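Local atomic coordinates of 3-oxoacyl-[acyl-carrier-protein] reductase (Sinorhizobium meliloti, PDB entry 3U9L), a protein that probably reduces 3-oxoacyl groups carried on acyl carrier protein, using NADPH, as a member of the short-chain dehydrogenase/reductase family. Residues T11-S15 and A34-D38; H97-A103 and P155-Y160; M133-G139 and L178-E184; V189-F193 and A239-V244. All coordinates share one frame; numbering follows the deposited sequence.

How the contacts relate
Contacts 1, 3 and 4 reach the parallel sheet of one Rossmann-type fold, while contact 2 joins a loop to a helix. Contact 1 lies in the glycine-rich loop where relatives bind the dinucleotide, and contact 2 at the start of helix 158-179, which carries the family's YxxxK tyrosine, Tyr160. Their centres are 23 Å apart, nearest atoms about 8 Å. Contact 4, at the end of strand 183-190, comes within about 8 Å of contact 1 and about 7 Å of contact 2 (nearest atoms), consistent with the three bordering the cofactor and substrate cleft seen in relatives. Contact 3 ties the far end of the sheet, its centre 35 Å from contact 2's; both touch the second subunit.

Contact 1 (T11-S15 and A34-D38); sequences TGASS and ASMRD
The glycine-rich TGxxxGxG loop of the short-chain dehydrogenases, here beginning with Thr11 and Gly12, turns beside strand 31-36, and Ala13 is hydrogen-bonded directly to Ser35 of that strand. Ala13 N donates to Ser35 O at 3.0 Å in a nearly straight bond (167°). Beside it the Ala13 methyl CB meets Ala34 CB at 3.9 Å, a spacing that suits two small side chains. A water forms a second link, accepting from Gly12 N and lying 2.6 Å from Ser35 OG, a hydroxyl that also bonds to Ile10 O. Farther along, selenomethionine Met36, bent at its last torsion, brings SE to 3.8 Å from Ser14 CB, packing a flexible apolar chain against Ser14. The Arg37 chain is bent at its second (76°) and third torsions, turning the guanidinium to the loop. There Arg37 NH1 sits 3.0 Å from Gly12 CA and makes a weak, strongly bent bond of 2.9 Å to Ser14 OG. Gly12 has positive phi (55°), which favours glycine. Thr11 OG1 accepts from the backbone of Asn94 and Ala95, tying the loop to the end of the neighbouring strand 90-93. A basic residue just after the second strand, facing this loop, is consistent with the NADPH-binding Rossmann fold.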
loop_
_atom_site.group_PDB
_atom_site.type_symbol
_atom_site.label_atom_id
_atom_site.label_comp_id
_atom_site.label_asym_id
_atom_site.label_seq_id
_atom_site.Cartn_x
_atom_site.Cartn_y
_atom_site.Cartn_z
ATOM N N THR A 11 8.588 13.866 12.268
ATOM C CA THR A 11 7.494 13.276 13.021
ATOM C C THR A 11 7.922 11.948 13.699
ATOM O O THR A 11 8.908 11.306 13.302
ATOM C CB THR A 11 6.217 13.103 12.174
ATOM O OG1 THR A 11 6.464 12.177 11.111
ATOM C CG2 THR A 11 5.767 14.480 11.591
ATOM N N GLY A 12 7.202 11.589 14.753
ATOM C CA GLY A 12 7.442 10.332 15.459
ATOM C C GLY A 12 8.884 10.225 15.900
ATOM O O GLY A 12 9.500 9.176 15.756
ATOM N N ALA A 13 9.424 11.316 16.423
ATOM C CA ALA A 13 10.836 11.372 16.796
ATOM C C ALA A 13 11.167 10.999 18.249
ATOM O O ALA A 13 12.251 11.335 18.711
ATOM C CB ALA A 13 11.386 12.700 16.516
ATOM N N SER A 14 10.262 10.317 18.953
ATOM C CA SER A 14 10.505 10.009 20.367
ATOM C C SER A 14 11.670 9.066 20.595
ATOM O O SER A 14 12.335 9.145 21.609
ATOM C CB SER A 14 9.260 9.449 21.055
ATOM O OG SER A 14 8.766 8.336 20.361
ATOM N N SER A 15 11.921 8.179 19.644
ATOM C CA SER A 15 13.016 7.232 19.730
ATOM C C SER A 15 13.319 6.716 18.318
ATOM O O SER A 15 12.793 7.254 17.317
ATOM C CB SER A 15 12.589 6.048 20.600
ATOM O OG SER A 15 11.355 5.532 20.103
ATOM N N ALA A 34 11.901 18.140 16.798
ATOM C CA ALA A 34 11.664 16.725 16.956
ATOM C C ALA A 34 10.288 16.551 17.600
ATOM O O ALA A 34 10.139 16.702 18.823
ATOM C CB ALA A 34 12.774 16.077 17.812
ATOM N N SER A 35 9.283 16.193 16.806
ATOM C CA SER A 35 7.921 16.184 17.304
ATOM C C SER A 35 7.444 14.782 17.689
ATOM O O SER A 35 7.974 13.770 17.204
ATOM C CB SER A 35 6.960 16.790 16.264
ATOM O OG SER A 35 6.628 15.792 15.318
HETATM N N MSE A 36 6.442 14.731 18.564
HETATM C CA MSE A 36 5.891 13.452 19.064
HETATM C C MSE A 36 4.590 13.692 19.838
HETATM O O MSE A 36 4.295 14.806 20.205
HETATM C CB MSE A 36 6.912 12.755 19.977
HETATM C CG MSE A 36 7.141 13.479 21.311
HETATM SE SE MSE A 36 8.942 13.091 22.117
HETATM C CE MSE A 36 10.088 14.068 20.829
ATOM N N ARG A 37 3.824 12.636 20.071
ATOM C CA ARG A 37 2.548 12.706 20.776
ATOM C C ARG A 37 2.751 12.729 22.308
ATOM O O ARG A 37 3.731 12.221 22.830
ATOM C CB ARG A 37 1.708 11.470 20.428
ATOM C CG ARG A 37 2.272 10.630 19.229
ATOM C CD ARG A 37 3.545 9.717 19.551
ATOM N NE ARG A 37 4.849 10.044 18.890
ATOM C CZ ARG A 37 5.843 9.161 18.857
ATOM N NH1 ARG A 37 7.021 9.437 18.341
ATOM N NH2 ARG A 37 5.638 7.970 19.393
ATOM N N ASP A 38 1.807 13.331 23.007
ATOM C CA ASP A 38 1.725 13.213 24.447
ATOM C C ASP A 38 3.031 13.500 25.185
ATOM O O ASP A 38 3.511 12.649 25.919
ATOM C CB ASP A 38 1.284 11.795 24.799
ATOM C CG ASP A 38 0.776 11.688 26.240
ATOM O OD1 ASP A 38 0.656 12.737 26.930
ATOM O OD2 ASP A 38 0.499 10.555 26.665
HETATM O O HOH W 1 5.031 13.734 15.499
#

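Contact 2 (H97-A103 and P155-Y160)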
loop_
_atom_site.group_PDB
_atom_site.type_symbol
_atom_site.label_atom_id
_atom_site.label_comp_id
_atom_site.label_asym_id
_atom_site.label_seq_id
_atom_site.Cartn_x
_atom_site.Cartn_y
_atom_site.Cartn_z
ATOM N N HIS A 97 4.511 2.450 13.016
ATOM C CA HIS A 97 4.155 1.482 14.079
ATOM C C HIS A 97 3.816 0.180 13.389
ATOM O O HIS A 97 3.050 0.210 12.404
ATOM C CB HIS A 97 2.898 1.927 14.868
ATOM C CG HIS A 97 2.404 0.907 15.860
ATOM N ND1 HIS A 97 1.142 0.336 15.792
ATOM C CD2 HIS A 97 3.007 0.343 16.943
ATOM C CE1 HIS A 97 0.991 -0.536 16.780
ATOM N NE2 HIS A 97 2.111 -0.545 17.493
HETATM N N MSE A 98 4.390 -0.917 13.901
HETATM C CA MSE A 98 4.240 -2.227 13.311
HETATM C C MSE A 98 3.517 -3.294 14.193
HETATM O O MSE A 98 3.238 -3.040 15.373
HETATM C CB MSE A 98 5.613 -2.722 12.838
HETATM C CG MSE A 98 6.465 -3.525 13.770
HETATM SE SE MSE A 98 8.268 -3.411 12.817
HETATM C CE MSE A 98 8.873 -5.311 12.940
ATOM N N VAL A 99 3.211 -4.452 13.598
ATOM C CA VAL A 99 2.458 -5.521 14.280
ATOM C C VAL A 99 2.919 -6.859 13.749
ATOM O O VAL A 99 3.524 -6.920 12.671
ATOM C CB VAL A 99 0.943 -5.417 14.050
ATOM C CG1 VAL A 99 0.381 -4.072 14.552
ATOM C CG2 VAL A 99 0.633 -5.584 12.595
ATOM N N PHE A 100 2.594 -7.925 14.471
ATOM C CA PHE A 100 3.017 -9.259 14.082
ATOM C C PHE A 100 1.929 -10.283 14.349
ATOM O O PHE A 100 1.363 -10.318 15.442
ATOM C CB PHE A 100 4.257 -9.691 14.893
ATOM C CG PHE A 100 4.890 -10.970 14.395
ATOM C CD1 PHE A 100 5.804 -10.938 13.343
ATOM C CD2 PHE A 100 4.624 -12.200 15.003
ATOM C CE1 PHE A 100 6.430 -12.094 12.876
ATOM C CE2 PHE A 100 5.246 -13.376 14.537
ATOM C CZ PHE A 100 6.159 -13.317 13.491
ATOM N N GLY A 101 1.671 -11.141 13.363
ATOM C CA GLY A 101 0.625 -12.144 13.512
ATOM C C GLY A 101 0.049 -12.521 12.156
ATOM O O GLY A 101 0.281 -11.809 11.140
ATOM N N PRO A 102 -0.745 -13.605 12.143
ATOM C CA PRO A 102 -1.401 -14.100 10.945
ATOM C C PRO A 102 -2.368 -13.032 10.487
ATOM O O PRO A 102 -3.144 -12.490 11.299
ATOM C CB PRO A 102 -2.238 -15.302 11.429
ATOM C CG PRO A 102 -1.906 -15.502 12.904
ATOM C CD PRO A 102 -1.014 -14.425 13.363
ATOM N N ALA A 103 -2.374 -12.757 9.193
ATOM C CA ALA A 103 -3.150 -11.611 8.679
ATOM C C ALA A 103 -4.631 -11.800 8.946
ATOM O O ALA A 103 -5.350 -10.839 9.227
ATOM C CB ALA A 103 -2.926 -11.486 7.172
ATOM N N PRO A 155 6.562 -13.307 6.334
ATOM C CA PRO A 155 5.112 -13.286 6.501
ATOM C C PRO A 155 4.756 -12.719 7.889
ATOM O O PRO A 155 5.659 -12.498 8.693
ATOM C CB PRO A 155 4.741 -14.790 6.427
ATOM C CG PRO A 155 5.956 -15.471 5.871
ATOM C CD PRO A 155 7.117 -14.662 6.287
ATOM N N TYR A 156 3.480 -12.551 8.194
ATOM C CA TYR A 156 3.034 -12.222 9.559
ATOM C C TYR A 156 3.177 -10.793 9.970
ATOM O O TYR A 156 3.117 -10.509 11.176
ATOM C CB TYR A 156 3.649 -13.145 10.673
ATOM C CG TYR A 156 2.888 -14.451 10.851
ATOM C CD1 TYR A 156 2.286 -15.062 9.762
ATOM C CD2 TYR A 156 2.825 -15.116 12.096
ATOM C CE1 TYR A 156 1.589 -16.291 9.891
ATOM C CE2 TYR A 156 2.118 -16.372 12.239
ATOM C CZ TYR A 156 1.505 -16.929 11.127
ATOM O OH TYR A 156 0.809 -18.114 11.166
ATOM N N LEU A 157 3.351 -9.885 9.007
ATOM C CA LEU A 157 3.265 -8.450 9.327
ATOM C C LEU A 157 2.342 -7.722 8.322
ATOM O O LEU A 157 2.530 -6.538 8.079
ATOM C CB LEU A 157 4.648 -7.778 9.355
ATOM C CG LEU A 157 5.604 -8.182 10.497
ATOM C CD1 LEU A 157 6.398 -9.383 10.065
ATOM C CD2 LEU A 157 6.533 -6.990 10.910
ATOM N N ALA A 158 1.337 -8.410 7.787
ATOM C CA ALA A 158 0.557 -7.853 6.653
ATOM C C ALA A 158 -0.013 -6.459 6.862
ATOM O O ALA A 158 0.170 -5.609 6.022
ATOM C CB ALA A 158 -0.498 -8.818 6.107
ATOM N N PRO A 159 -0.697 -6.196 7.991
ATOM C CA PRO A 159 -1.267 -4.838 8.083
ATOM C C PRO A 159 -0.206 -3.726 8.078
ATOM O O PRO A 159 -0.480 -2.596 7.672
ATOM C CB PRO A 159 -1.953 -4.830 9.460
ATOM C CG PRO A 159 -2.049 -6.292 9.890
ATOM C CD PRO A 159 -0.832 -6.944 9.260
ATOM N N TYR A 160 0.974 -4.035 8.585
ATOM C CA TYR A 160 2.089 -3.124 8.609
ATOM C C TYR A 160 2.731 -2.946 7.220
ATOM O O TYR A 160 2.877 -1.830 6.747
ATOM C CB TYR A 160 3.145 -3.589 9.628
ATOM C CG TYR A 160 4.389 -2.756 9.581
ATOM C CD1 TYR A 160 4.356 -1.387 9.901
ATOM C CD2 TYR A 160 5.588 -3.302 9.171
ATOM C CE1 TYR A 160 5.488 -0.603 9.834
ATOM C CE2 TYR A 160 6.726 -2.546 9.118
ATOM C CZ TYR A 160 6.677 -1.189 9.440
ATOM O OH TYR A 160 7.842 -0.441 9.354
HETATM O O HOH W 2 0.138 -10.857 8.657
#
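Phe100 and Tyr160 both turn CG opposite their own backbone N (chi1 -171° and 174°), which brings the Phe100 ring beside Tyr156 and the Tyr160 ring beneath selenomethionine Met98. Tyr156 CB lies over the face of Phe100, 3.9 Å from its centroid, and the Tyr156 ring then points an edge toward that face in an offset edge-to-face pair, planes 65° apart. The flat side of Tyr156 rests on the Gly101-Pro102 peptide, with Pro102 CD 4.2 Å from the ring centroid; proline suits the spot, as its rigid ring lies against an aromatic face. The backbones join where Gly101 N donates to Tyr156 O at 2.7 Å, the donor tilted from the carbonyl plane. A water bonded to Gly101 O also accepts from Ala158 N at 2.9 Å, satisfying the Ala158 N-H at the start of the helix. At the other end Met98 CB sits over the centre of the Tyr160 ring at 3.4 Å from its centroid, SE approaches obliquely in a Met-aromatic contact, and CE touches Leu157 CD2. Cutting Tyr156 back to an alanine would keep CB over Phe100 but would probably leave Pro102 without an aromatic face and Asn220 without the hydroxyl it bonds. Glu177 of the second subunit accepts from Tyr156 N and Ala103 N, so the dimer covers this end. The loop after the fourth strand, packed on the start of the helix that carries the YxxxK tyrosine, Tyr160, is typical of the active-site end of the short-chain dehydrogenase fold.

Contact 3 (M133-G139 and L178-E184); sequences MRRQKHG and LSRWGIE
Arg134 lays its aliphatic chain across the face of Trp181, with CD 3.6 Å from the centroid of the six-membered ring. The bend at its third torsion (-77°) carries the guanidinium on over the same face as a cation-pi contact, CZ 4.8 Å from that centroid and the two planes 62° apart. Arginine suits the place because methylenes and charge can both use the indole. Close by, Ile183 CD1 meets CB of selenomethionine Met133 at 4.0 Å, and Glu184 N donates to Gly139 O at 2.9 Å in an almost straight bond. With a leucine where Trp181 stands, the Arg134 methylenes and charge would probably lose their aromatic face, and Tyr215 of the second subunit its ring partner. Around these groups the backbone turns sharply. Lys137 ends helix 108-136 in a Schellman motif, and its CA makes a CA-H...O contact of 3.2 Å with Trp181 O. Gly182 closes a type I turn, at positive phi, where a side chain would run into Lys137 O; Gly139 likewise has no room for one beside Met133 CE. Farther out, Glu104 and Glu214 of the second subunit form salt bridges with Arg134, while Tyr215 of that subunit meets the Trp181 ring edge-to-face. The contact thus joins the starts of parallel strands 139-144 and 183-190, linked through helix 158-179 in the beta-alpha-beta crossover of a Rossmann fold, at the dimer interface.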
loop_
_atom_site.group_PDB
_atom_site.type_symbol
_atom_site.label_atom_id
_atom_site.label_comp_id
_atom_site.label_asym_id
_atom_site.label_seq_id
_atom_site.Cartn_x
_atom_site.Cartn_y
_atom_site.Cartn_z
HETATM N N MSE A 133 5.180 25.273 2.216
HETATM C CA MSE A 133 6.318 24.939 1.395
HETATM C C MSE A 133 6.082 25.321 -0.064
HETATM O O MSE A 133 6.978 25.742 -0.721
HETATM C CB MSE A 133 6.756 23.489 1.588
HETATM C CG MSE A 133 7.002 23.081 3.052
HETATM SE SE MSE A 133 7.361 21.237 3.437
HETATM C CE MSE A 133 8.963 21.162 2.596
ATOM N N ARG A 134 4.842 25.245 -0.499
ATOM C CA ARG A 134 4.495 25.618 -1.827
ATOM C C ARG A 134 4.636 27.119 -2.046
ATOM O O ARG A 134 5.057 27.531 -3.082
ATOM C CB ARG A 134 3.107 25.141 -2.196
ATOM C CG ARG A 134 3.016 23.661 -2.457
ATOM C CD ARG A 134 1.720 23.208 -3.039
ATOM N NE ARG A 134 0.613 23.107 -2.139
ATOM C CZ ARG A 134 -0.320 24.028 -2.010
ATOM N NH1 ARG A 134 -0.261 25.123 -2.726
ATOM N NH2 ARG A 134 -1.302 23.850 -1.193
ATOM N N ARG A 135 4.304 27.913 -1.044
ATOM C CA ARG A 135 4.548 29.373 -1.123
ATOM C C ARG A 135 6.027 29.707 -1.232
ATOM O O ARG A 135 6.408 30.668 -1.906
ATOM C CB ARG A 135 3.894 30.086 0.059
ATOM C CG ARG A 135 2.438 29.782 -0.019
ATOM C CD ARG A 135 1.598 30.825 0.502
ATOM N NE ARG A 135 1.567 30.837 1.945
ATOM C CZ ARG A 135 0.682 30.192 2.688
ATOM N NH1 ARG A 135 -0.218 29.377 2.141
ATOM N NH2 ARG A 135 0.720 30.347 4.004
ATOM N N GLN A 136 6.881 28.908 -0.610
ATOM C CA GLN A 136 8.300 29.145 -0.757
ATOM C C GLN A 136 8.800 28.771 -2.136
ATOM O O GLN A 136 9.850 29.202 -2.526
ATOM C CB GLN A 136 9.115 28.387 0.304
ATOM C CG GLN A 136 8.723 28.690 1.749
ATOM C CD GLN A 136 8.893 30.187 2.115
ATOM O OE1 GLN A 136 9.745 30.867 1.577
ATOM N NE2 GLN A 136 8.082 30.670 3.044
ATOM N N LYS A 137 8.092 27.887 -2.836
ATOM C CA LYS A 137 8.622 27.291 -4.057
ATOM C C LYS A 137 9.953 26.568 -3.853
ATOM O O LYS A 137 10.804 26.542 -4.730
ATOM C CB LYS A 137 8.739 28.326 -5.168
ATOM C CG LYS A 137 7.399 28.793 -5.662
ATOM C CD LYS A 137 7.664 30.109 -6.445
ATOM C CE LYS A 137 6.486 31.052 -6.326
ATOM N NZ LYS A 137 5.366 30.457 -7.142
ATOM N N HIS A 138 10.105 25.925 -2.701
ATOM C CA HIS A 138 11.369 25.325 -2.348
ATOM C C HIS A 138 11.107 24.449 -1.116
ATOM O O HIS A 138 10.197 24.754 -0.347
ATOM C CB HIS A 138 12.346 26.433 -1.956
ATOM C CG HIS A 138 13.777 26.053 -2.054
ATOM N ND1 HIS A 138 14.560 25.761 -0.941
ATOM C CD2 HIS A 138 14.609 25.931 -3.130
ATOM C CE1 HIS A 138 15.795 25.482 -1.330
ATOM N NE2 HIS A 138 15.849 25.580 -2.659
ATOM N N GLY A 139 11.897 23.400 -0.908
ATOM C CA GLY A 139 11.701 22.559 0.283
ATOM C C GLY A 139 12.075 21.110 -0.045
ATOM O O GLY A 139 12.246 20.764 -1.223
ATOM N N LEU A 178 4.613 17.583 -6.779
ATOM C CA LEU A 178 5.183 18.755 -6.168
ATOM C C LEU A 178 6.364 19.286 -6.959
ATOM O O LEU A 178 6.905 20.351 -6.613
ATOM C CB LEU A 178 5.691 18.446 -4.753
ATOM C CG LEU A 178 4.638 18.028 -3.712
ATOM C CD1 LEU A 178 5.332 17.620 -2.438
ATOM C CD2 LEU A 178 3.675 19.233 -3.475
ATOM N N SER A 179 6.849 18.526 -7.935
ATOM C CA SER A 179 8.095 18.965 -8.545
ATOM C C SER A 179 7.966 20.379 -9.248
ATOM O O SER A 179 8.927 21.156 -9.245
ATOM C CB SER A 179 8.659 17.936 -9.527
ATOM O OG SER A 179 7.729 17.805 -10.572
ATOM N N ARG A 180 6.833 20.662 -9.884
ATOM C CA ARG A 180 6.720 21.968 -10.585
ATOM C C ARG A 180 6.655 23.087 -9.553
ATOM O O ARG A 180 6.901 24.259 -9.875
ATOM C CB ARG A 180 5.539 21.989 -11.547
ATOM C CG ARG A 180 5.796 21.153 -12.821
ATOM C CD ARG A 180 4.612 21.221 -13.736
ATOM N NE ARG A 180 4.865 20.369 -14.884
ATOM C CZ ARG A 180 3.959 20.045 -15.805
ATOM N NH1 ARG A 180 2.733 20.537 -15.739
ATOM N NH2 ARG A 180 4.285 19.191 -16.777
ATOM N N TRP A 181 6.389 22.712 -8.291
ATOM C CA TRP A 181 6.403 23.702 -7.238
ATOM C C TRP A 181 7.785 23.910 -6.672
ATOM O O TRP A 181 7.931 24.663 -5.734
ATOM C CB TRP A 181 5.416 23.394 -6.124
ATOM C CG TRP A 181 3.963 23.258 -6.480
ATOM C CD1 TRP A 181 3.319 22.116 -6.936
ATOM C CD2 TRP A 181 2.930 24.244 -6.292
ATOM N NE1 TRP A 181 1.961 22.340 -7.060
ATOM C CE2 TRP A 181 1.701 23.639 -6.706
ATOM C CE3 TRP A 181 2.933 25.575 -5.845
ATOM C CZ2 TRP A 181 0.496 24.310 -6.644
ATOM C CZ3 TRP A 181 1.734 26.253 -5.814
ATOM C CH2 TRP A 181 0.515 25.608 -6.216
ATOM N N GLY A 182 8.805 23.293 -7.254
ATOM C CA GLY A 182 10.144 23.388 -6.732
ATOM C C GLY A 182 10.512 22.503 -5.521
ATOM O O GLY A 182 11.617 22.646 -4.961
ATOM N N ILE A 183 9.597 21.624 -5.098
ATOM C CA ILE A 183 9.802 20.799 -3.917
ATOM C C ILE A 183 10.458 19.442 -4.259
ATOM O O ILE A 183 10.011 18.719 -5.144
ATOM C CB ILE A 183 8.521 20.647 -3.104
ATOM C CG1 ILE A 183 8.140 22.029 -2.532
ATOM C CG2 ILE A 183 8.670 19.630 -1.947
ATOM C CD1 ILE A 183 6.646 22.039 -2.106
ATOM N N GLU A 184 11.544 19.161 -3.567
ATOM C CA GLU A 184 12.357 17.990 -3.811
ATOM C C GLU A 184 11.878 16.843 -2.914
ATOM O O GLU A 184 11.288 17.085 -1.862
ATOM C CB GLU A 184 13.807 18.317 -3.482
ATOM C CG GLU A 184 14.816 17.489 -4.284
ATOM C CD GLU A 184 16.245 18.093 -4.269
ATOM O OE1 GLU A 184 16.360 19.267 -3.774
ATOM O OE2 GLU A 184 17.209 17.388 -4.769
HETATM O O HOH W 3 13.751 22.758 -3.353
#

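Contact 4 (V189-F193 and A239-V244); sequences VPGAF and ADVSLV
Apolar contact dominates, and Phe193 provides most of it by inserting its ring against the segment Ala239-Val244. Phe193 CE2 lies 3.9 Å from Val244 CG2, and Phe193 CD1, across the ring, 4.2 Å from Ala239 CB. Leu243 CD1 comes to the ring edge, 4.2 Å from Phe193 CE1. Small and branched apolar side chains suit the place because their methyls can approach the ring closely. Pro190 adds a lesser touch, its CB on the same Val244 CG2 at 4.2 Å. Polar groups come near without a hydrogen bond crossing: Asp240 O stands 3.4 Å from Phe193 CE1, obliquely to the ring. The polar work is done within 239-244, where Asp240 OD1 caps the helix by accepting from Ser242 N at 3.0 Å, from above the carboxylate plane and nearly straight at 175°. Aspartate suits a helix start because it can receive a backbone N-H. Pro190 and Gly191 form the family's PG motif, which ends strand 183-190, and the chain is not modelled for residues 194-202. Helix 242-252 begins beside this end, with Phe17 of helix 16-27 packing on Pro190 and Val244, and Val265 of strand 262-265 touching Phe193 and Leu243.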
loop_
_atom_site.group_PDB
_atom_site.type_symbol
_atom_site.label_atom_id
_atom_site.label_comp_id
_atom_site.label_asym_id
_atom_site.label_seq_id
_atom_site.Cartn_x
_atom_site.Cartn_y
_atom_site.Cartn_z
ATOM N N VAL A 189 15.137 4.147 2.475
ATOM C CA VAL A 189 14.706 2.773 2.476
ATOM C C VAL A 189 15.540 1.897 3.470
ATOM O O VAL A 189 16.518 1.268 3.110
ATOM C CB VAL A 189 14.653 2.208 1.035
ATOM C CG1 VAL A 189 14.036 0.845 1.030
ATOM C CG2 VAL A 189 13.820 3.156 0.147
ATOM N N PRO A 190 15.133 1.891 4.741
ATOM C CA PRO A 190 15.832 1.120 5.797
ATOM C C PRO A 190 15.469 -0.332 5.756
ATOM O O PRO A 190 14.295 -0.661 5.566
ATOM C CB PRO A 190 15.303 1.710 7.122
ATOM C CG PRO A 190 14.350 2.777 6.758
ATOM C CD PRO A 190 14.011 2.677 5.280
ATOM N N GLY A 191 16.477 -1.189 5.918
ATOM C CA GLY A 191 16.247 -2.624 6.017
ATOM C C GLY A 191 15.989 -2.970 7.473
ATOM O O GLY A 191 15.605 -2.106 8.283
ATOM N N ALA A 192 16.227 -4.232 7.794
ATOM C CA ALA A 192 16.016 -4.780 9.134
ATOM C C ALA A 192 17.171 -4.457 10.029
ATOM O O ALA A 192 18.334 -4.709 9.674
ATOM C CB ALA A 192 15.873 -6.302 9.060
ATOM N N PHE A 193 16.868 -3.927 11.205
ATOM C CA PHE A 193 17.938 -3.706 12.178
ATOM C C PHE A 193 17.704 -4.528 13.475
ATOM O O PHE A 193 18.668 -4.914 14.132
ATOM C CB PHE A 193 18.093 -2.224 12.486
ATOM C CG PHE A 193 18.741 -1.440 11.384
ATOM C CD1 PHE A 193 20.099 -1.187 11.420
ATOM C CD2 PHE A 193 17.995 -0.969 10.301
ATOM C CE1 PHE A 193 20.718 -0.475 10.428
ATOM C CE2 PHE A 193 18.615 -0.252 9.267
ATOM C CZ PHE A 193 19.968 0.000 9.329
ATOM N N ALA A 239 25.059 -4.417 12.933
ATOM C CA ALA A 239 24.264 -3.469 12.149
ATOM C C ALA A 239 23.810 -2.380 13.112
ATOM O O ALA A 239 23.291 -2.670 14.191
ATOM C CB ALA A 239 23.062 -4.173 11.474
ATOM N N ASP A 240 24.052 -1.130 12.752
ATOM C CA ASP A 240 23.698 -0.016 13.624
ATOM C C ASP A 240 22.708 0.947 12.973
ATOM O O ASP A 240 22.969 1.524 11.912
ATOM C CB ASP A 240 24.932 0.784 14.010
ATOM C CG ASP A 240 24.682 1.697 15.236
ATOM O OD1 ASP A 240 23.509 2.130 15.492
ATOM O OD2 ASP A 240 25.684 1.992 15.951
ATOM N N VAL A 241 21.609 1.140 13.681
ATOM C CA VAL A 241 20.534 2.015 13.305
ATOM C C VAL A 241 20.980 3.479 13.015
ATOM O O VAL A 241 20.312 4.221 12.303
ATOM C CB VAL A 241 19.463 1.910 14.393
ATOM C CG1 VAL A 241 19.999 2.437 15.705
ATOM C CG2 VAL A 241 18.229 2.638 13.992
ATOM N N SER A 242 22.124 3.881 13.559
ATOM C CA SER A 242 22.691 5.187 13.304
ATOM C C SER A 242 23.097 5.355 11.822
ATOM O O SER A 242 23.316 6.457 11.357
ATOM C CB SER A 242 23.896 5.424 14.219
ATOM O OG SER A 242 24.779 4.302 14.129
ATOM N N LEU A 243 23.221 4.250 11.090
ATOM C CA LEU A 243 23.534 4.355 9.664
ATOM C C LEU A 243 22.441 5.145 8.952
ATOM O O LEU A 243 22.698 5.805 7.988
ATOM C CB LEU A 243 23.553 2.968 9.039
ATOM C CG LEU A 243 24.727 2.107 9.526
ATOM C CD1 LEU A 243 24.547 0.639 9.101
ATOM C CD2 LEU A 243 25.965 2.755 8.933
ATOM N N VAL A 244 21.205 5.006 9.417
ATOM C CA VAL A 244 20.083 5.676 8.802
ATOM C C VAL A 244 20.199 7.172 9.071
ATOM O O VAL A 244 20.064 7.972 8.152
ATOM C CB VAL A 244 18.751 5.141 9.338
ATOM C CG1 VAL A 244 17.571 5.980 8.815
ATOM C CG2 VAL A 244 18.590 3.662 8.968
#